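PDB 5YS9: acyl-coenzyme A oxidase 3 from Yarrowia lipolytica, which oxidises acyl-CoA substrates of different chain lengths to trans-2-enoyl-CoA in peroxisomal fatty acid beta-oxidation, using FAD and releasing hydrogen peroxide. Local coordinates for residues E22-R31 with L325-Q333. Numbering follows the deposited sequence.
Sequences EPPKALAGER and LRYACVRRQ. With FAD (flavin-adenine dinucleotide), chain D.
Pro23 and Val330 bring the backbones nearest, their CA atoms 4.9 Å apart, where helix 23-31 crosses residues 325-330, the end of helix 300-330, at 109°. Val330 fills the crossing. Val330 CG1 lies anti to the carbonyl carbon (chi1 -44°) and rests against the Pro23 backbone, 3.4 Å from Pro23 O. CG1 also meets the CB atoms of Ala26 and Leu27, while Val330 CB packs on Pro23 CB at 3.8 Å. One turn on, Leu27 splits its two methyls. Leu27 CD1 goes to Cys329 CB at 4.1 Å, and CD2 lies beside the Arg326 aliphatic chain at CG. The bent chain of Glu30 lays its CG on Cys329 CB; its carboxylate pairs with Arg627 and Lys33. At the far end NH1 of Arg31 sits over one face of the Arg326 guanidinium. Asp635 bridges these two like charges, with a salt bridge to each.

The contact packs a short N-terminal helix on the acyl-CoA oxidase C-alpha1 domain, just where the long helix gives way to a loop whose Arg331 binds FAD. Beyond the helix the side chains alternate. Arg331 points away from helix 23-31, and its NE and NH2 both donate to FAD O2A, NH2 at 2.7 Å. Gln333 reaches Gly168 and Asn170 of the second subunit.

Arg332 turns back to Glu22 and grips it side-on. Arg332 NE donates to Glu22 OE1 at 2.9 Å, and Arg332 NH2 to Glu22 OE2 at 3.3 Å, both nearly straight and on the syn side. The carboxylate and guanidinium planes are 33° apart. A leucine at Arg332 would probably leave the buried Glu22 carboxylate without its counter-charge. Arg332 NH1 donates to Glu342 O.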
ATOM      1  N   GLU A  22      30.337 -10.966   3.108  1.00 36.11           N
ATOM      2  CA  GLU A  22      30.495 -10.311   1.820  1.00 38.17           C
ATOM      3  C   GLU A  22      29.917  -8.907   1.664  1.00 39.33           C
ATOM      4  O   GLU A  22      30.508  -8.080   1.009  1.00 40.61           O
ATOM      5  CB  GLU A  22      30.042 -11.195   0.669  1.00 33.57           C
ATOM      6  CG  GLU A  22      30.835 -10.934  -0.585  1.00 33.88           C
ATOM      7  CD  GLU A  22      29.986 -10.799  -1.813  1.00 36.48           C
ATOM      8  OE1 GLU A  22      28.966 -11.479  -1.911  1.00 37.73           O
ATOM      9  OE2 GLU A  22      30.351 -10.016  -2.688  1.00 40.29           O
ATOM     10  N   PRO A  23      28.748  -8.650   2.225  1.00 38.13           N
ATOM     11  CA  PRO A  23      28.057  -7.359   1.948  1.00 37.76           C
ATOM     12  C   PRO A  23      28.866  -6.030   2.012  1.00 39.12           C
ATOM     13  O   PRO A  23      28.843  -5.267   1.034  1.00 36.63           O
ATOM     14  CB  PRO A  23      26.909  -7.353   2.953  1.00 36.22           C
ATOM     15  CG  PRO A  23      26.597  -8.817   3.138  1.00 38.87           C
ATOM     16  CD  PRO A  23      27.947  -9.504   3.126  1.00 38.07           C
ATOM     17  N   PRO A  24      29.612  -5.763   3.115  1.00 38.84           N
ATOM     18  CA  PRO A  24      30.392  -4.507   3.095  1.00 34.92           C
ATOM     19  C   PRO A  24      31.402  -4.421   1.951  1.00 33.74           C
ATOM     20  O   PRO A  24      31.649  -3.336   1.443  1.00 37.36           O
ATOM     21  CB  PRO A  24      31.108  -4.493   4.449  1.00 33.09           C
ATOM     22  CG  PRO A  24      31.179  -5.909   4.852  1.00 37.15           C
ATOM     23  CD  PRO A  24      29.908  -6.565   4.323  1.00 39.67           C
ATOM     24  N   LYS A  25      31.967  -5.542   1.545  1.00 33.53           N
ATOM     25  CA  LYS A  25      32.886  -5.560   0.424  1.00 37.79           C
ATOM     26  C   LYS A  25      32.146  -5.290  -0.904  1.00 37.71           C
ATOM     27  O   LYS A  25      32.603  -4.476  -1.710  1.00 44.52           O
ATOM     28  CB  LYS A  25      33.664  -6.884   0.396  1.00 42.51           C
ATOM     29  CG  LYS A  25      34.822  -6.942  -0.573  1.00 46.73           C
ATOM     30  CD  LYS A  25      36.014  -6.075  -0.164  1.00 53.41           C
ATOM     31  CE  LYS A  25      37.071  -6.105  -1.283  1.00 57.32           C
ATOM     32  NZ  LYS A  25      38.323  -5.360  -0.963  1.00 56.39           N
ATOM     33  N   ALA A  26      31.013  -5.931  -1.128  1.00 34.26           N
ATOM     34  CA  ALA A  26      30.207  -5.633  -2.325  1.00 34.47           C
ATOM     35  C   ALA A  26      29.833  -4.154  -2.435  1.00 37.55           C
ATOM     36  O   ALA A  26      30.053  -3.516  -3.473  1.00 36.78           O
ATOM     37  CB  ALA A  26      28.957  -6.507  -2.366  1.00 34.77           C
ATOM     38  N   LEU A  27      29.311  -3.579  -1.351  1.00 38.87           N
ATOM     39  CA  LEU A  27      28.898  -2.179  -1.420  1.00 36.87           C
ATOM     40  C   LEU A  27      30.085  -1.216  -1.626  1.00 36.36           C
ATOM     41  O   LEU A  27      29.967  -0.216  -2.322  1.00 38.28           O
ATOM     42  CB  LEU A  27      28.035  -1.803  -0.226  1.00 35.51           C
ATOM     43  CG  LEU A  27      27.349  -0.429  -0.307  1.00 35.99           C
ATOM     44  CD1 LEU A  27      26.444  -0.326  -1.524  1.00 38.45           C
ATOM     45  CD2 LEU A  27      26.538  -0.182   0.948  1.00 36.65           C
ATOM     46  N   ALA A  28      31.240  -1.538  -1.067  1.00 35.25           N
ATOM     47  CA  ALA A  28      32.440  -0.741  -1.328  1.00 36.63           C
ATOM     48  C   ALA A  28      32.737  -0.831  -2.808  1.00 38.54           C
ATOM     49  O   ALA A  28      33.012   0.184  -3.426  1.00 46.50           O
ATOM     50  CB  ALA A  28      33.640  -1.200  -0.488  1.00 33.84           C
ATOM     51  N   GLY A  29      32.609  -2.026  -3.385  1.00 35.43           N
ATOM     52  CA  GLY A  29      32.851  -2.237  -4.803  1.00 33.42           C
ATOM     53  C   GLY A  29      32.026  -1.337  -5.700  1.00 36.03           C
ATOM     54  O   GLY A  29      32.478  -0.940  -6.768  1.00 41.85           O
ATOM     55  N   GLU A  30      30.779  -1.111  -5.316  1.00 39.42           N
ATOM     56  CA  GLU A  30      29.878  -0.197  -6.000  1.00 38.83           C
ATOM     57  C   GLU A  30      30.295   1.251  -5.904  1.00 37.51           C
ATOM     58  O   GLU A  30      30.176   1.996  -6.846  1.00 36.10           O
ATOM     59  CB  GLU A  30      28.460  -0.364  -5.490  1.00 40.89           C
ATOM     60  CG  GLU A  30      27.938  -1.768  -5.642  1.00 41.01           C
ATOM     61  CD  GLU A  30      27.553  -2.093  -7.058  1.00 39.35           C
ATOM     62  OE1 GLU A  30      27.864  -1.313  -7.961  1.00 38.34           O
ATOM     63  OE2 GLU A  30      26.933  -3.134  -7.257  1.00 41.63           O
ATOM     64  N   ARG A  31      30.778   1.634  -4.739  1.00 37.48           N
ATOM     65  CA  ARG A  31      31.237   2.983  -4.494  1.00 38.85           C
ATOM     66  C   ARG A  31      32.418   3.294  -5.397  1.00 41.94           C
ATOM     67  O   ARG A  31      32.584   4.403  -5.875  1.00 44.30           O
ATOM     68  CB  ARG A  31      31.567   3.186  -3.021  1.00 36.98           C
ATOM     69  CG  ARG A  31      30.554   4.050  -2.305  1.00 42.40           C
ATOM     70  CD  ARG A  31      30.548   3.851  -0.805  1.00 40.54           C
ATOM     71  NE  ARG A  31      29.249   4.182  -0.249  1.00 47.48           N
ATOM     72  CZ  ARG A  31      28.614   3.485   0.678  1.00 41.32           C
ATOM     73  NH1 ARG A  31      27.433   3.882   1.088  1.00 37.05           N
ATOM     74  NH2 ARG A  31      29.158   2.405   1.190  1.00 43.61           N
ATOM     75  N   LEU A 325      17.979  -0.122  -2.551  1.00 30.75           N
ATOM     76  CA  LEU A 325      19.120  -0.181  -3.488  1.00 32.60           C
ATOM     77  C   LEU A 325      20.412  -0.707  -2.864  1.00 32.44           C
ATOM     78  O   LEU A 325      21.137  -1.483  -3.491  1.00 32.74           O
ATOM     79  CB  LEU A 325      19.357   1.181  -4.150  1.00 31.36           C
ATOM     80  CG  LEU A 325      18.340   1.469  -5.264  1.00 32.18           C
ATOM     81  CD1 LEU A 325      18.417   2.880  -5.828  1.00 32.04           C
ATOM     82  CD2 LEU A 325      18.459   0.455  -6.399  1.00 32.56           C
ATOM     83  N   ARG A 326      20.702  -0.274  -1.646  1.00 33.34           N
ATOM     84  CA  ARG A 326      21.860  -0.789  -0.917  1.00 33.54           C
ATOM     85  C   ARG A 326      21.703  -2.259  -0.618  1.00 34.31           C
ATOM     86  O   ARG A 326      22.639  -3.038  -0.866  1.00 34.07           O
ATOM     87  CB  ARG A 326      22.102  -0.024   0.385  1.00 33.37           C
ATOM     88  CG  ARG A 326      22.740   1.320   0.150  1.00 30.54           C
ATOM     89  CD  ARG A 326      22.821   2.093   1.441  1.00 28.77           C
ATOM     90  NE  ARG A 326      23.252   3.443   1.126  1.00 31.50           N
ATOM     91  CZ  ARG A 326      23.460   4.438   1.993  1.00 29.61           C
ATOM     92  NH1 ARG A 326      23.231   4.279   3.288  1.00 28.34           N
ATOM     93  NH2 ARG A 326      23.862   5.626   1.521  1.00 29.23           N
ATOM     94  N   TYR A 327      20.529  -2.648  -0.101  1.00 32.84           N
ATOM     95  CA  TYR A 327      20.189  -4.074  -0.010  1.00 30.71           C
ATOM     96  C   TYR A 327      20.414  -4.776  -1.329  1.00 31.39           C
ATOM     97  O   TYR A 327      21.103  -5.779  -1.401  1.00 34.87           O
ATOM     98  CB  TYR A 327      18.735  -4.300   0.388  1.00 30.87           C
ATOM     99  CG  TYR A 327      18.398  -5.742   0.677  1.00 28.09           C
ATOM    100  CD1 TYR A 327      19.017  -6.419   1.711  1.00 28.33           C
ATOM    101  CD2 TYR A 327      17.465  -6.407  -0.054  1.00 30.44           C
ATOM    102  CE1 TYR A 327      18.750  -7.741   1.969  1.00 29.73           C
ATOM    103  CE2 TYR A 327      17.188  -7.734   0.193  1.00 33.14           C
ATOM    104  CZ  TYR A 327      17.830  -8.401   1.223  1.00 32.66           C
ATOM    105  OH  TYR A 327      17.521  -9.720   1.515  1.00 35.92           O
ATOM    106  N   ALA A 328      19.860  -4.235  -2.395  1.00 32.00           N
ATOM    107  CA  ALA A 328      20.020  -4.868  -3.696  1.00 31.05           C
ATOM    108  C   ALA A 328      21.491  -5.108  -4.131  1.00 30.84           C
ATOM    109  O   ALA A 328      21.763  -6.071  -4.867  1.00 30.37           O
ATOM    110  CB  ALA A 328      19.287  -4.037  -4.725  1.00 31.60           C
ATOM    111  N   CYS A 329      22.408  -4.230  -3.717  1.00 30.76           N
ATOM    112  CA  CYS A 329      23.807  -4.301  -4.170  1.00 35.43           C
ATOM    113  C   CYS A 329      24.571  -5.423  -3.505  1.00 39.68           C
ATOM    114  O   CYS A 329      25.603  -5.881  -4.033  1.00 40.80           O
ATOM    115  CB  CYS A 329      24.536  -2.971  -3.963  1.00 38.13           C
ATOM    116  SG  CYS A 329      23.881  -1.625  -5.030  1.00 36.13           S
ATOM    117  N   VAL A 330      24.067  -5.846  -2.356  1.00 40.61           N
ATOM    118  CA  VAL A 330      24.682  -6.911  -1.598  1.00 36.76           C
ATOM    119  C   VAL A 330      23.918  -8.223  -1.559  1.00 36.23           C
ATOM    120  O   VAL A 330      24.483  -9.229  -1.205  1.00 32.33           O
ATOM    121  CB  VAL A 330      25.007  -6.468  -0.161  1.00 35.16           C
ATOM    122  CG1 VAL A 330      25.613  -5.088  -0.163  1.00 36.08           C
ATOM    123  CG2 VAL A 330      23.788  -6.523   0.728  1.00 33.82           C
ATOM    124  N   ARG A 331      22.646  -8.223  -1.926  1.00 39.99           N
ATOM    125  CA  ARG A 331      21.846  -9.423  -1.761  1.00 38.40           C
ATOM    126  C   ARG A 331      21.935 -10.358  -2.945  1.00 39.16           C
ATOM    127  O   ARG A 331      21.634  -9.988  -4.047  1.00 44.12           O
ATOM    128  CB  ARG A 331      20.394  -9.074  -1.479  1.00 37.63           C
ATOM    129  CG  ARG A 331      19.445 -10.256  -1.552  1.00 36.12           C
ATOM    130  CD  ARG A 331      19.551 -11.175  -0.359  1.00 33.53           C
ATOM    131  NE  ARG A 331      18.493 -12.166  -0.373  1.00 34.12           N
ATOM    132  CZ  ARG A 331      18.119 -12.886   0.670  1.00 30.74           C
ATOM    133  NH1 ARG A 331      18.722 -12.739   1.823  1.00 29.15           N
ATOM    134  NH2 ARG A 331      17.136 -13.748   0.552  1.00 30.78           N
ATOM    135  N   ARG A 332      22.335 -11.590  -2.694  1.00 40.95           N
ATOM    136  CA  ARG A 332      22.478 -12.549  -3.758  1.00 40.09           C
ATOM    137  C   ARG A 332      21.393 -13.593  -3.638  1.00 39.95           C
ATOM    138  O   ARG A 332      21.213 -14.174  -2.595  1.00 38.08           O
ATOM    139  CB  ARG A 332      23.835 -13.235  -3.670  1.00 41.61           C
ATOM    140  CG  ARG A 332      25.031 -12.384  -4.023  1.00 43.72           C
ATOM    141  CD  ARG A 332      26.292 -13.231  -4.032  1.00 43.36           C
ATOM    142  NE  ARG A 332      27.513 -12.447  -4.183  1.00 43.27           N
ATOM    143  CZ  ARG A 332      28.114 -12.218  -5.338  1.00 40.90           C
ATOM    144  NH1 ARG A 332      27.612 -12.700  -6.453  1.00 36.84           N
ATOM    145  NH2 ARG A 332      29.212 -11.501  -5.373  1.00 41.14           N
ATOM    146  N   GLN A 333      20.635 -13.788  -4.701  1.00 39.35           N
ATOM    147  CA  GLN A 333      19.737 -14.916  -4.799  1.00 38.32           C
ATOM    148  C   GLN A 333      19.721 -15.504  -6.203  1.00 39.45           C
ATOM    149  O   GLN A 333      19.437 -14.817  -7.159  1.00 41.78           O
ATOM    150  CB  GLN A 333      18.337 -14.520  -4.345  1.00 36.12           C
ATOM    151  CG  GLN A 333      17.509 -15.680  -3.845  1.00 36.18           C
ATOM    152  CD  GLN A 333      17.732 -16.005  -2.388  1.00 37.13           C
ATOM    153  OE1 GLN A 333      16.916 -16.661  -1.771  1.00 39.99           O
ATOM    154  NE2 GLN A 333      18.827 -15.543  -1.838  1.00 33.25           N
TER
HETATM  155  PA  FAD D 801      14.661 -13.162  -1.817  1.00 56.81           P
HETATM  156  O1A FAD D 801      14.290 -14.514  -2.294  1.00 54.66           O
HETATM  157  O2A FAD D 801      16.080 -12.764  -1.687  1.00 56.38           O
HETATM  158  O5B FAD D 801      14.023 -12.034  -2.713  1.00 61.91           O
HETATM  159  C5B FAD D 801      14.235 -10.696  -2.292  1.00 57.00           C
HETATM  160  C4B FAD D 801      13.888  -9.775  -3.431  1.00 57.70           C
HETATM  161  O4B FAD D 801      14.746 -10.062  -4.526  1.00 59.13           O
HETATM  162  C3B FAD D 801      12.479 -10.080  -3.872  1.00 58.11           C
HETATM  163  O3B FAD D 801      11.774  -8.876  -4.107  1.00 52.66           O
HETATM  164  C2B FAD D 801      12.633 -10.787  -5.182  1.00 56.35           C
HETATM  165  O2B FAD D 801      11.564 -10.433  -6.050  1.00 50.79           O
HETATM  166  C1B FAD D 801      13.981 -10.323  -5.685  1.00 57.28           C
HETATM  167  N9A FAD D 801      14.525 -11.470  -6.413  1.00 66.31           N
HETATM  168  C8A FAD D 801      15.011 -12.585  -5.860  1.00 62.99           C
HETATM  169  N7A FAD D 801      15.397 -13.448  -6.817  1.00 68.09           N
HETATM  170  C5A FAD D 801      15.142 -12.891  -8.006  1.00 66.01           C
HETATM  171  C6A FAD D 801      15.301 -13.268  -9.421  1.00 62.96           C
HETATM  172  N6A FAD D 801      15.831 -14.450  -9.782  1.00 59.90           N
HETATM  173  N1A FAD D 801      14.901 -12.385 -10.342  1.00 62.58           N
HETATM  174  C2A FAD D 801      14.375 -11.205 -10.002  1.00 65.85           C
HETATM  175  N3A FAD D 801      14.198 -10.794  -8.746  1.00 57.85           N
HETATM  176  C4A FAD D 801      14.556 -11.585  -7.728  1.00 63.52           C
HETATM  177  N1  FAD D 801       9.757 -19.162   6.221  1.00 37.15           N
HETATM  178  C2  FAD D 801       9.656 -20.364   6.806  1.00 34.21           C
HETATM  179  O2  FAD D 801      10.361 -21.274   6.390  1.00 33.07           O
HETATM  180  N3  FAD D 801       8.818 -20.621   7.800  1.00 32.60           N
HETATM  181  C4  FAD D 801       8.024 -19.698   8.294  1.00 32.61           C
HETATM  182  O4  FAD D 801       7.268 -19.969   9.214  1.00 35.76           O
HETATM  183  C4X FAD D 801       8.066 -18.351   7.721  1.00 35.29           C
HETATM  184  N5  FAD D 801       7.283 -17.373   8.175  1.00 38.16           N
HETATM  185  C5X FAD D 801       7.351 -16.150   7.643  1.00 38.28           C
HETATM  186  C6  FAD D 801       6.540 -15.163   8.159  1.00 40.96           C
HETATM  187  C7  FAD D 801       6.592 -13.898   7.632  1.00 39.97           C
HETATM  188  C7M FAD D 801       5.702 -12.832   8.184  1.00 43.98           C
HETATM  189  C8  FAD D 801       7.522 -13.607   6.522  1.00 41.83           C
HETATM  190  C8M FAD D 801       7.586 -12.233   5.940  1.00 46.05           C
HETATM  191  C9  FAD D 801       8.328 -14.594   6.004  1.00 41.92           C
HETATM  192  C9A FAD D 801       8.283 -15.862   6.532  1.00 38.72           C
HETATM  193  N10 FAD D 801       9.101 -16.882   6.021  1.00 37.29           N
HETATM  194  C10 FAD D 801       9.010 -18.133   6.620  1.00 35.45           C
HETATM  195  C1' FAD D 801      10.055 -16.661   4.932  1.00 42.46           C
HETATM  196  C2' FAD D 801       9.427 -16.332   3.577  1.00 45.12           C
HETATM  197  O2' FAD D 801       8.991 -17.523   2.934  1.00 42.19           O
HETATM  198  C3' FAD D 801      10.427 -15.590   2.689  1.00 46.35           C
HETATM  199  O3' FAD D 801      10.417 -14.232   3.076  1.00 44.76           O
HETATM  200  C4' FAD D 801      10.130 -15.630   1.198  1.00 48.67           C
HETATM  201  O4' FAD D 801       9.655 -16.925   0.865  1.00 50.27           O
HETATM  202  C5' FAD D 801      11.371 -15.409   0.347  1.00 50.95           C
HETATM  203  O5' FAD D 801      11.797 -14.060   0.237  1.00 52.52           O
HETATM  204  P   FAD D 801      13.290 -13.667   0.630  1.00 55.76           P
HETATM  205  O1P FAD D 801      13.275 -12.793   1.824  1.00 63.04           O
HETATM  206  O2P FAD D 801      14.087 -14.910   0.667  1.00 59.58           O
HETATM  207  O3P FAD D 801      13.826 -12.727  -0.529  1.00 63.61           O